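Uncharacterized protein VP1736 (Vibrio parahaemolyticus, PDB 3LXQ) is of unknown function but carries a sulfatase-family domain of the alkaline phosphatase clan, an alpha/beta fold built round a mixed beta-sheet. Local coordinates at residues Q200-E203 with E204-T208; V218-E221 with D222-N225; N225-D228 with E229-R233. All coordinates share one frame; numbering follows the deposited sequence.

Interaction 1. Residues Q200-E203 with E204-T208; sequences QIVE and EKNYT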
ATOM      1  N   GLN A 200      -7.521  -2.787 -18.671  1.00 62.78           N
ATOM      2  CA  GLN A 200      -8.321  -1.590 -18.871  1.00 62.65           C
ATOM      3  C   GLN A 200      -7.816  -0.482 -17.949  1.00 59.06           C
ATOM      4  O   GLN A 200      -7.405  -0.749 -16.820  1.00 57.36           O
ATOM      5  CB  GLN A 200      -9.781  -1.921 -18.556  1.00 64.44           C
ATOM      6  CG  GLN A 200     -10.706  -0.730 -18.354  1.00 63.82           C
ATOM      7  CD  GLN A 200     -12.087  -1.136 -17.866  1.00 66.57           C
ATOM      8  OE1 GLN A 200     -13.099  -0.702 -18.416  1.00 69.08           O
ATOM      9  NE2 GLN A 200     -12.136  -1.983 -16.836  1.00 66.18           N
ATOM     10  N   ILE A 201      -7.815   0.751 -18.444  1.00 58.67           N
ATOM     11  CA  ILE A 201      -7.624   1.916 -17.587  1.00 56.12           C
ATOM     12  C   ILE A 201      -8.792   2.867 -17.783  1.00 56.63           C
ATOM     13  O   ILE A 201      -9.102   3.293 -18.907  1.00 58.81           O
ATOM     14  CB  ILE A 201      -6.263   2.631 -17.801  1.00 55.29           C
ATOM     15  CG1 ILE A 201      -5.133   1.775 -17.227  1.00 55.47           C
ATOM     16  CG2 ILE A 201      -6.258   4.001 -17.113  1.00 53.67           C
ATOM     17  CD1 ILE A 201      -3.746   2.331 -17.442  1.00 55.57           C
ATOM     18  N   VAL A 202      -9.446   3.157 -16.667  1.00 54.96           N
ATOM     19  CA  VAL A 202     -10.574   4.061 -16.611  1.00 55.14           C
ATOM     20  C   VAL A 202     -10.039   5.351 -16.008  1.00 53.20           C
ATOM     21  O   VAL A 202      -9.504   5.350 -14.902  1.00 51.21           O
ATOM     22  CB  VAL A 202     -11.700   3.470 -15.727  1.00 55.49           C
ATOM     23  CG1 VAL A 202     -12.923   4.376 -15.700  1.00 55.82           C
ATOM     24  CG2 VAL A 202     -12.076   2.065 -16.203  1.00 58.02           C
ATOM     25  N   GLU A 203     -10.159   6.449 -16.748  1.00 54.16           N
ATOM     26  CA  GLU A 203      -9.666   7.736 -16.271  1.00 52.97           C
ATOM     27  C   GLU A 203     -10.635   8.874 -16.603  1.00 53.75           C
ATOM     28  O   GLU A 203     -11.759   8.613 -17.038  1.00 54.98           O
ATOM     29  CB  GLU A 203      -8.265   7.998 -16.818  1.00 53.59           C
ATOM     30  CG  GLU A 203      -8.202   8.238 -18.310  1.00 56.61           C
ATOM     31  CD  GLU A 203      -6.790   8.428 -18.790  1.00 58.29           C
ATOM     32  OE1 GLU A 203      -6.158   9.428 -18.382  1.00 58.65           O
ATOM     33  OE2 GLU A 203      -6.311   7.571 -19.567  1.00 59.72           O
ATOM     34  N   GLU A 204     -10.201  10.121 -16.408  1.00 53.22           N
ATOM     35  CA  GLU A 204     -11.088  11.281 -16.522  1.00 54.19           C
ATOM     36  C   GLU A 204     -11.930  11.309 -17.810  1.00 56.43           C
ATOM     37  O   GLU A 204     -13.124  11.611 -17.770  1.00 56.80           O
ATOM     38  CB  GLU A 204     -10.303  12.596 -16.364  1.00 55.01           C
ATOM     39  CG  GLU A 204     -11.198  13.795 -16.052  1.00 55.80           C
ATOM     40  CD  GLU A 204     -10.433  15.093 -15.798  1.00 59.09           C
ATOM     41  OE1 GLU A 204      -9.179  15.077 -15.764  1.00 59.79           O
ATOM     42  OE2 GLU A 204     -11.101  16.135 -15.624  1.00 59.92           O
ATOM     43  N   LYS A 205     -11.302  10.968 -18.934  1.00 58.02           N
ATOM     44  CA  LYS A 205     -11.953  10.974 -20.243  1.00 60.75           C
ATOM     45  C   LYS A 205     -13.154  10.017 -20.348  1.00 61.54           C
ATOM     46  O   LYS A 205     -13.961  10.142 -21.267  1.00 64.01           O
ATOM     47  CB  LYS A 205     -10.927  10.683 -21.349  1.00 62.99           C
ATOM     48  CG  LYS A 205     -10.279   9.304 -21.280  1.00 62.37           C
ATOM     49  CD  LYS A 205      -9.132   9.168 -22.271  1.00 65.42           C
ATOM     50  CE  LYS A 205      -8.760   7.705 -22.465  1.00 66.46           C
ATOM     51  NZ  LYS A 205      -7.553   7.541 -23.326  1.00 69.78           N
ATOM     52  N   ASN A 206     -13.268   9.087 -19.397  1.00 59.21           N
ATOM     53  CA  ASN A 206     -14.330   8.073 -19.375  1.00 60.49           C
ATOM     54  C   ASN A 206     -15.539   8.406 -18.474  1.00 59.98           C
ATOM     55  O   ASN A 206     -16.477   7.612 -18.395  1.00 61.58           O
ATOM     56  CB  ASN A 206     -13.762   6.695 -18.965  1.00 59.86           C
ATOM     57  CG  ASN A 206     -12.579   6.246 -19.825  1.00 60.40           C
ATOM     58  OD1 ASN A 206     -11.444   6.168 -19.349  1.00 56.86           O
ATOM     59  ND2 ASN A 206     -12.844   5.943 -21.093  1.00 64.00           N
ATOM     60  N   TYR A 207     -15.514   9.550 -17.789  1.00 58.36           N
ATOM     61  CA  TYR A 207     -16.639   9.969 -16.925  1.00 58.54           C
ATOM     62  C   TYR A 207     -17.654  10.852 -17.651  1.00 61.14           C
ATOM     63  O   TYR A 207     -17.371  12.009 -17.994  1.00 60.81           O
ATOM     64  CB  TYR A 207     -16.144  10.707 -15.682  1.00 55.94           C
ATOM     65  CG  TYR A 207     -15.396   9.852 -14.682  1.00 54.42           C
ATOM     66  CD1 TYR A 207     -16.020   9.403 -13.513  1.00 53.81           C
ATOM     67  CD2 TYR A 207     -14.057   9.508 -14.892  1.00 52.90           C
ATOM     68  CE1 TYR A 207     -15.332   8.627 -12.587  1.00 52.34           C
ATOM     69  CE2 TYR A 207     -13.359   8.734 -13.976  1.00 52.12           C
ATOM     70  CZ  TYR A 207     -14.003   8.291 -12.827  1.00 52.07           C
ATOM     71  OH  TYR A 207     -13.305   7.534 -11.919  1.00 50.38           O
ATOM     72  N   THR A 208     -18.849  10.308 -17.854  1.00 64.07           N
ATOM     73  CA  THR A 208     -19.875  10.981 -18.631  1.00 67.03           C
ATOM     74  C   THR A 208     -20.445  12.244 -17.962  1.00 66.05           C
ATOM     75  O   THR A 208     -20.465  13.304 -18.588  1.00 67.35           O
ATOM     76  CB  THR A 208     -21.006  10.011 -19.044  1.00 71.04           C
ATOM     77  OG1 THR A 208     -21.401   9.220 -17.915  1.00 70.77           O
ATOM     78  CG2 THR A 208     -20.536   9.086 -20.172  1.00 73.80           C
TER
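With chi1 at -54°, Asn206 swings its CG back beside its own backbone N, and the amide oxygen OD1 arrives in front of the Glu203 backbone N-H. Glu203 has its own CG set between its backbone N and carbonyl carbon (chi1 68°), and the extended chain beyond carries the carboxylate over to the flank of Lys205. The bond from Glu203 N to Asn206 OD1, 2.9 Å long, is almost perfectly straight (177°) and uses an in-plane lone pair of the amide oxygen. The return bond runs from Asn206 N to Glu203 O at 2.8 Å, its donor standing above the carbonyl plane. Two reciprocal bonds thus tie Glu203 to Asn206 round the short 3-10 segment 204-206, which turns the chain out of strand 200-202, a parallel neighbour of strand 175-180 in the mixed sheet of the sulfatase-family domain.

The Lys205 stem crosses the Glu203 stem at a slant, CG to CG at 3.8 Å. The ion pair between Glu203 OE2 and Lys205 NZ is long, 4.0 Å; the carboxylate has firmer partners in Lys190, by a salt bridge to OE2, and Ala184 N, by a hydrogen bond to OE1. Glu203 O also sits at the edge of the Tyr207 ring, near its plane and 3.3 Å from CD2, while Tyr207 OH bonds Tyr180 O. Val202 CG1 packs on Asn206 CB at 4.1 Å.

Interaction 2. Residues V218-E221 with D222-N225; sequences VSDE and DLYN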
ATOM      1  N   VAL A 218     -12.255  14.397 -11.419  1.00 44.47           N
ATOM      2  CA  VAL A 218     -13.576  14.225 -10.767  1.00 44.54           C
ATOM      3  C   VAL A 218     -13.441  13.990  -9.256  1.00 43.22           C
ATOM      4  O   VAL A 218     -12.435  13.417  -8.785  1.00 41.41           O
ATOM      5  CB  VAL A 218     -14.407  13.084 -11.407  1.00 45.16           C
ATOM      6  CG1 VAL A 218     -14.523  13.271 -12.910  1.00 46.94           C
ATOM      7  CG2 VAL A 218     -13.814  11.727 -11.088  1.00 44.31           C
ATOM      8  N   SER A 219     -14.443  14.441  -8.499  1.00 43.80           N
ATOM      9  CA  SER A 219     -14.466  14.237  -7.045  1.00 42.88           C
ATOM     10  C   SER A 219     -14.457  12.741  -6.708  1.00 42.24           C
ATOM     11  O   SER A 219     -14.684  11.902  -7.587  1.00 42.66           O
ATOM     12  CB  SER A 219     -15.678  14.926  -6.415  1.00 44.20           C
ATOM     13  OG  SER A 219     -16.894  14.267  -6.772  1.00 45.14           O
ATOM     14  N   ASP A 220     -14.164  12.412  -5.448  1.00 41.24           N
ATOM     15  CA  ASP A 220     -14.086  11.019  -5.034  1.00 41.18           C
ATOM     16  C   ASP A 220     -15.455  10.323  -5.052  1.00 42.64           C
ATOM     17  O   ASP A 220     -15.517   9.137  -5.330  1.00 43.13           O
ATOM     18  CB  ASP A 220     -13.385  10.887  -3.679  1.00 40.00           C
ATOM     19  CG  ASP A 220     -11.908  11.289  -3.736  1.00 39.22           C
ATOM     20  OD1 ASP A 220     -11.304  11.258  -4.842  1.00 38.09           O
ATOM     21  OD2 ASP A 220     -11.352  11.648  -2.665  1.00 39.59           O
ATOM     22  N   GLU A 221     -16.546  11.051  -4.806  1.00 44.42           N
ATOM     23  CA  GLU A 221     -17.891  10.442  -4.964  1.00 45.99           C
ATOM     24  C   GLU A 221     -18.141   9.987  -6.409  1.00 46.76           C
ATOM     25  O   GLU A 221     -18.635   8.890  -6.622  1.00 47.41           O
ATOM     26  CB  GLU A 221     -19.039  11.330  -4.439  1.00 47.55           C
ATOM     27  CG  GLU A 221     -20.439  10.706  -4.637  1.00 50.09           C
ATOM     28  CD  GLU A 221     -21.568  11.379  -3.845  1.00 52.92           C
ATOM     29  OE1 GLU A 221     -21.428  12.549  -3.433  1.00 55.14           O
ATOM     30  OE2 GLU A 221     -22.614  10.736  -3.644  1.00 51.38           O
ATOM     31  N   ASP A 222     -17.764  10.811  -7.393  1.00 47.24           N
ATOM     32  CA  ASP A 222     -17.874  10.416  -8.809  1.00 48.08           C
ATOM     33  C   ASP A 222     -16.978   9.226  -9.129  1.00 46.32           C
ATOM     34  O   ASP A 222     -17.378   8.312  -9.856  1.00 46.75           O
ATOM     35  CB  ASP A 222     -17.585  11.590  -9.757  1.00 49.81           C
ATOM     36  CG  ASP A 222     -18.573  12.739  -9.586  1.00 52.60           C
ATOM     37  OD1 ASP A 222     -19.806  12.519  -9.708  1.00 55.44           O
ATOM     38  OD2 ASP A 222     -18.102  13.861  -9.311  1.00 53.24           O
ATOM     39  N   LEU A 223     -15.766   9.236  -8.574  1.00 44.10           N
ATOM     40  CA  LEU A 223     -14.851   8.097  -8.686  1.00 42.82           C
ATOM     41  C   LEU A 223     -15.508   6.814  -8.180  1.00 42.60           C
ATOM     42  O   LEU A 223     -15.463   5.776  -8.839  1.00 42.06           O
ATOM     43  CB  LEU A 223     -13.581   8.345  -7.871  1.00 41.30           C
ATOM     44  CG  LEU A 223     -12.544   7.216  -7.799  1.00 40.37           C
ATOM     45  CD1 LEU A 223     -11.793   7.051  -9.114  1.00 39.84           C
ATOM     46  CD2 LEU A 223     -11.575   7.498  -6.665  1.00 39.50           C
ATOM     47  N   TYR A 224     -16.120   6.930  -7.008  1.00 42.64           N
ATOM     48  CA  TYR A 224     -16.726   5.808  -6.318  1.00 43.61           C
ATOM     49  C   TYR A 224     -18.045   5.348  -6.946  1.00 45.84           C
ATOM     50  O   TYR A 224     -18.390   4.170  -6.842  1.00 47.00           O
ATOM     51  CB  TYR A 224     -16.919   6.147  -4.837  1.00 42.86           C
ATOM     52  CG  TYR A 224     -15.662   6.121  -3.973  1.00 41.22           C
ATOM     53  CD1 TYR A 224     -14.705   5.102  -4.095  1.00 40.48           C
ATOM     54  CD2 TYR A 224     -15.461   7.089  -2.991  1.00 40.75           C
ATOM     55  CE1 TYR A 224     -13.567   5.073  -3.268  1.00 38.79           C
ATOM     56  CE2 TYR A 224     -14.336   7.069  -2.165  1.00 38.40           C
ATOM     57  CZ  TYR A 224     -13.400   6.068  -2.304  1.00 38.38           C
ATOM     58  OH  TYR A 224     -12.312   6.085  -1.467  1.00 36.31           O
ATOM     59  N   ASN A 225     -18.786   6.261  -7.582  1.00 47.83           N
ATOM     60  CA  ASN A 225     -19.969   5.857  -8.373  1.00 50.16           C
ATOM     61  C   ASN A 225     -19.501   5.052  -9.587  1.00 50.35           C
ATOM     62  O   ASN A 225     -20.113   4.051  -9.957  1.00 50.76           O
ATOM     63  CB  ASN A 225     -20.801   7.058  -8.848  1.00 52.19           C
ATOM     64  CG  ASN A 225     -21.393   7.889  -7.701  1.00 54.03           C
ATOM     65  OD1 ASN A 225     -21.494   9.114  -7.810  1.00 56.51           O
ATOM     66  ND2 ASN A 225     -21.803   7.233  -6.621  1.00 53.85           N
TER
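Asp222 meets Val218 and Ser219 one turn back, and its side chain can be followed outward from the backbone. Its CB lies 3.9 Å from Val218 CB and 3.6 Å from Ser219 O, touching both the valine side chain and a carbonyl oxygen. CG leans back beside the backbone N (chi1 -62°), a turn that carries the carboxylate towards the start of the helix. At the tip, OD2 accepts a 2.8 Å hydrogen bond from Ser219 OG, which approaches from above the carboxylate plane. The same OD2 takes a second bond from Phe212 N, and OD1 one from Gly211 N, so both oxygens are occupied and the carboxylate is tied to Gly211 and Phe212, just ahead of strand 213-214.

Ser219 is the N-cap residue of helix 220-234, and its carbonyl opens the i to i+4 pattern: Leu223 N reaches Ser219 O at 3.0 Å with the donor in the carbonyl plane. Tyr224 N to Asp220 O and Asn225 N to Glu221 O follow, each 2.8 Å. The negative side chains gathered in this first turn would be expected to suit the positive end of the helix dipole. The Asp220 carboxylate accepts bonds from Ser248 N, Ser249 N and Ser278 OG, and Glu221 OE1 one from Tyr280 OH. Tyr224 CD2 comes within 3.1 Å of Asp220 O.

The helix start is therefore embedded: Asp220 and Tyr224 pack on Ala281 of helix 271-289, Tyr224 OH is hydrogen-bonded to Gln93 NE2 at the end of strand 87-93, and Val218, itself in the short strand 217-218, touches Pro210 of the preceding loop.

Interaction 3. Residues N225-D228 with E229-R233; sequences NKAD and EEFER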
ATOM      1  N   ASN A 225     -18.786   6.261  -7.582  1.00 47.83           N
ATOM      2  CA  ASN A 225     -19.969   5.857  -8.373  1.00 50.16           C
ATOM      3  C   ASN A 225     -19.501   5.052  -9.587  1.00 50.35           C
ATOM      4  O   ASN A 225     -20.113   4.051  -9.957  1.00 50.76           O
ATOM      5  CB  ASN A 225     -20.801   7.058  -8.848  1.00 52.19           C
ATOM      6  CG  ASN A 225     -21.393   7.889  -7.701  1.00 54.03           C
ATOM      7  OD1 ASN A 225     -21.494   9.114  -7.810  1.00 56.51           O
ATOM      8  ND2 ASN A 225     -21.803   7.233  -6.621  1.00 53.85           N
ATOM      9  N   LYS A 226     -18.394   5.499 -10.184  1.00 49.24           N
ATOM     10  CA  LYS A 226     -17.808   4.860 -11.358  1.00 49.78           C
ATOM     11  C   LYS A 226     -17.312   3.470 -11.023  1.00 49.19           C
ATOM     12  O   LYS A 226     -17.408   2.554 -11.842  1.00 50.58           O
ATOM     13  CB  LYS A 226     -16.631   5.685 -11.891  1.00 48.87           C
ATOM     14  CG  LYS A 226     -16.110   5.233 -13.259  1.00 50.33           C
ATOM     15  CD  LYS A 226     -17.258   5.270 -14.278  1.00 53.84           C
ATOM     16  CE  LYS A 226     -16.784   5.334 -15.722  1.00 55.68           C
ATOM     17  NZ  LYS A 226     -17.949   5.124 -16.654  1.00 55.57           N
ATOM     18  N   ALA A 227     -16.752   3.334  -9.824  1.00 47.37           N
ATOM     19  CA  ALA A 227     -16.238   2.064  -9.355  1.00 46.42           C
ATOM     20  C   ALA A 227     -17.406   1.090  -9.265  1.00 47.59           C
ATOM     21  O   ALA A 227     -17.445   0.088  -9.991  1.00 48.43           O
ATOM     22  CB  ALA A 227     -15.555   2.240  -8.014  1.00 44.68           C
ATOM     23  N   ASP A 228     -18.371   1.429  -8.408  1.00 47.76           N
ATOM     24  CA  ASP A 228     -19.636   0.686  -8.245  1.00 49.22           C
ATOM     25  C   ASP A 228     -20.303   0.295  -9.573  1.00 51.77           C
ATOM     26  O   ASP A 228     -20.911  -0.780  -9.675  1.00 53.26           O
ATOM     27  CB  ASP A 228     -20.603   1.496  -7.367  1.00 49.05           C
ATOM     28  CG  ASP A 228     -22.003   0.886  -7.300  1.00 51.22           C
ATOM     29  OD1 ASP A 228     -22.881   1.390  -8.027  1.00 52.19           O
ATOM     30  OD2 ASP A 228     -22.220  -0.085  -6.536  1.00 48.68           O
ATOM     31  N   GLU A 229     -20.201   1.180 -10.566  1.00 52.78           N
ATOM     32  CA  GLU A 229     -20.691   0.939 -11.937  1.00 55.43           C
ATOM     33  C   GLU A 229     -19.881  -0.153 -12.640  1.00 55.40           C
ATOM     34  O   GLU A 229     -20.443  -1.040 -13.284  1.00 57.91           O
ATOM     35  CB  GLU A 229     -20.592   2.222 -12.782  1.00 56.18           C
ATOM     36  CG  GLU A 229     -21.897   2.875 -13.199  1.00 59.07           C
ATOM     37  CD  GLU A 229     -21.726   3.822 -14.387  1.00 60.12           C
ATOM     38  OE1 GLU A 229     -20.660   4.474 -14.512  1.00 59.30           O
ATOM     39  OE2 GLU A 229     -22.661   3.905 -15.211  1.00 64.64           O
ATOM     40  N   GLU A 230     -18.561  -0.061 -12.519  1.00 53.03           N
ATOM     41  CA  GLU A 230     -17.630  -0.965 -13.183  1.00 52.99           C
ATOM     42  C   GLU A 230     -17.661  -2.351 -12.567  1.00 52.77           C
ATOM     43  O   GLU A 230     -17.412  -3.342 -13.247  1.00 53.78           O
ATOM     44  CB  GLU A 230     -16.200  -0.408 -13.072  1.00 51.19           C
ATOM     45  CG  GLU A 230     -15.847   0.606 -14.148  1.00 52.67           C
ATOM     46  CD  GLU A 230     -15.755  -0.033 -15.529  1.00 57.19           C
ATOM     47  OE1 GLU A 230     -16.736   0.064 -16.298  1.00 61.20           O
ATOM     48  OE2 GLU A 230     -14.719  -0.659 -15.840  1.00 57.14           O
ATOM     49  N   PHE A 231     -17.928  -2.400 -11.263  1.00 51.52           N
ATOM     50  CA  PHE A 231     -17.887  -3.646 -10.515  1.00 51.00           C
ATOM     51  C   PHE A 231     -19.178  -4.403 -10.756  1.00 53.69           C
ATOM     52  O   PHE A 231     -19.147  -5.604 -10.994  1.00 54.62           O
ATOM     53  CB  PHE A 231     -17.695  -3.395  -9.017  1.00 48.95           C
ATOM     54  CG  PHE A 231     -16.404  -2.685  -8.662  1.00 45.53           C
ATOM     55  CD1 PHE A 231     -15.279  -2.789  -9.473  1.00 42.39           C
ATOM     56  CD2 PHE A 231     -16.319  -1.930  -7.496  1.00 43.12           C
ATOM     57  CE1 PHE A 231     -14.103  -2.143  -9.143  1.00 41.23           C
ATOM     58  CE2 PHE A 231     -15.124  -1.282  -7.151  1.00 42.33           C
ATOM     59  CZ  PHE A 231     -14.020  -1.390  -7.987  1.00 39.47           C
ATOM     60  N   GLU A 232     -20.308  -3.699 -10.704  1.00 55.04           N
ATOM     61  CA  GLU A 232     -21.607  -4.322 -11.010  1.00 58.13           C
ATOM     62  C   GLU A 232     -21.688  -4.759 -12.468  1.00 60.25           C
ATOM     63  O   GLU A 232     -22.454  -5.667 -12.813  1.00 62.73           O
ATOM     64  CB  GLU A 232     -22.769  -3.398 -10.655  1.00 58.72           C
ATOM     65  CG  GLU A 232     -23.922  -4.132  -9.960  1.00 61.26           C
ATOM     66  CD  GLU A 232     -24.307  -3.470  -8.646  1.00 61.06           C
ATOM     67  OE1 GLU A 232     -23.901  -2.303  -8.399  1.00 58.39           O
ATOM     68  OE2 GLU A 232     -25.005  -4.119  -7.848  1.00 61.77           O
ATOM     69  N   ARG A 233     -20.887  -4.103 -13.305  1.00 60.10           N
ATOM     70  CA  ARG A 233     -20.695  -4.480 -14.699  1.00 62.53           C
ATOM     71  C   ARG A 233     -19.870  -5.760 -14.791  1.00 62.41           C
ATOM     72  O   ARG A 233     -20.344  -6.764 -15.334  1.00 64.61           O
ATOM     73  CB  ARG A 233     -20.008  -3.344 -15.470  1.00 62.40           C
ATOM     74  CG  ARG A 233     -19.941  -3.524 -16.995  1.00 66.01           C
ATOM     75  CD  ARG A 233     -18.980  -4.659 -17.395  1.00 67.30           C
ATOM     76  NE  ARG A 233     -17.953  -4.268 -18.363  1.00 68.67           N
ATOM     77  CZ  ARG A 233     -17.237  -3.149 -18.309  1.00 67.33           C
ATOM     78  NH1 ARG A 233     -16.327  -2.908 -19.240  1.00 68.85           N
ATOM     79  NH2 ARG A 233     -17.412  -2.278 -17.324  1.00 65.33           N
TER
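Lys226 and Glu229 meet through charge on one flank of helix 220-234, where Lys226 NZ stands 3.5 Å from Glu229 OE1 in a salt bridge. A bend at chi2 (57°) turns the lysine along the helix towards the next turn, and its CD comes as near to that oxygen as the nitrogen does. NZ also makes a weak hydrogen bond to Asn206 O. At the next residue, Glu230 OE1 takes a 2.6 Å hydrogen bond from Arg233 NH2, part of a salt bridge; OE1 lies in the guanidinium plane, but NH2 meets it from above the carboxylate plane.

Like charges meet elsewhere: Asp228 OD2 and Glu232 OE1 are 3.3 Å apart, the two carboxylates side by side with their planes nearly perpendicular. Outside partners probably offset the repulsion, since Lys288 forms a salt bridge with Asp228 OD1, Tyr294 OH bonds OD2, and Ser293 N bonds Glu232 OE2.

Backbone bonding follows the alpha-helical i to i+4 rule. Ala227 O takes the N-H of Phe231 at 2.8 Å and a weak second one from Glu230, while Glu232 N reaches Asp228 O at 3.2 Å.

The apolar contact joins Ala227 CB to Phe231 CE2, 3.7 Å apart. Ala227 O sits over one face of the ring, 3.2 Å from its plane and displaced from the ring centre.

This apolar flank lies between sheet and helix: Ala227 and Phe231 touch Ile179 of strand 175-180 and Phe285 of helix 271-289, and Phe231 also meets the rings of Phe241 and Tyr294. The stems of Lys226 and Glu230 pack on Val202 of strand 200-202.

Overall arrangement
All three interactions lie on the same side of the chain's centre; interaction 1 comes first along the chain, and interactions 2 and 3 follow and overlap at Asn225. Those two are successive turns of helix 220-234, whereas interaction 1 is the turn leaving strand 200-202. Interaction 2 is the most buried, and its carboxylates accept hydrogen bonds from backbone N-H groups and hydroxyls. Interactions 1 and 3 are only partly buried and each adds a lysine-glutamate pair, the one in interaction 1 long. Tyr207 links the set: its OH lies 3.2 Å from Leu223 CD1, and its CE1 is 3.3 Å from Lys226 CB. On the strand, Gln200 makes a weak hydrogen bond to Glu230, so strand and helix also meet at interaction 3.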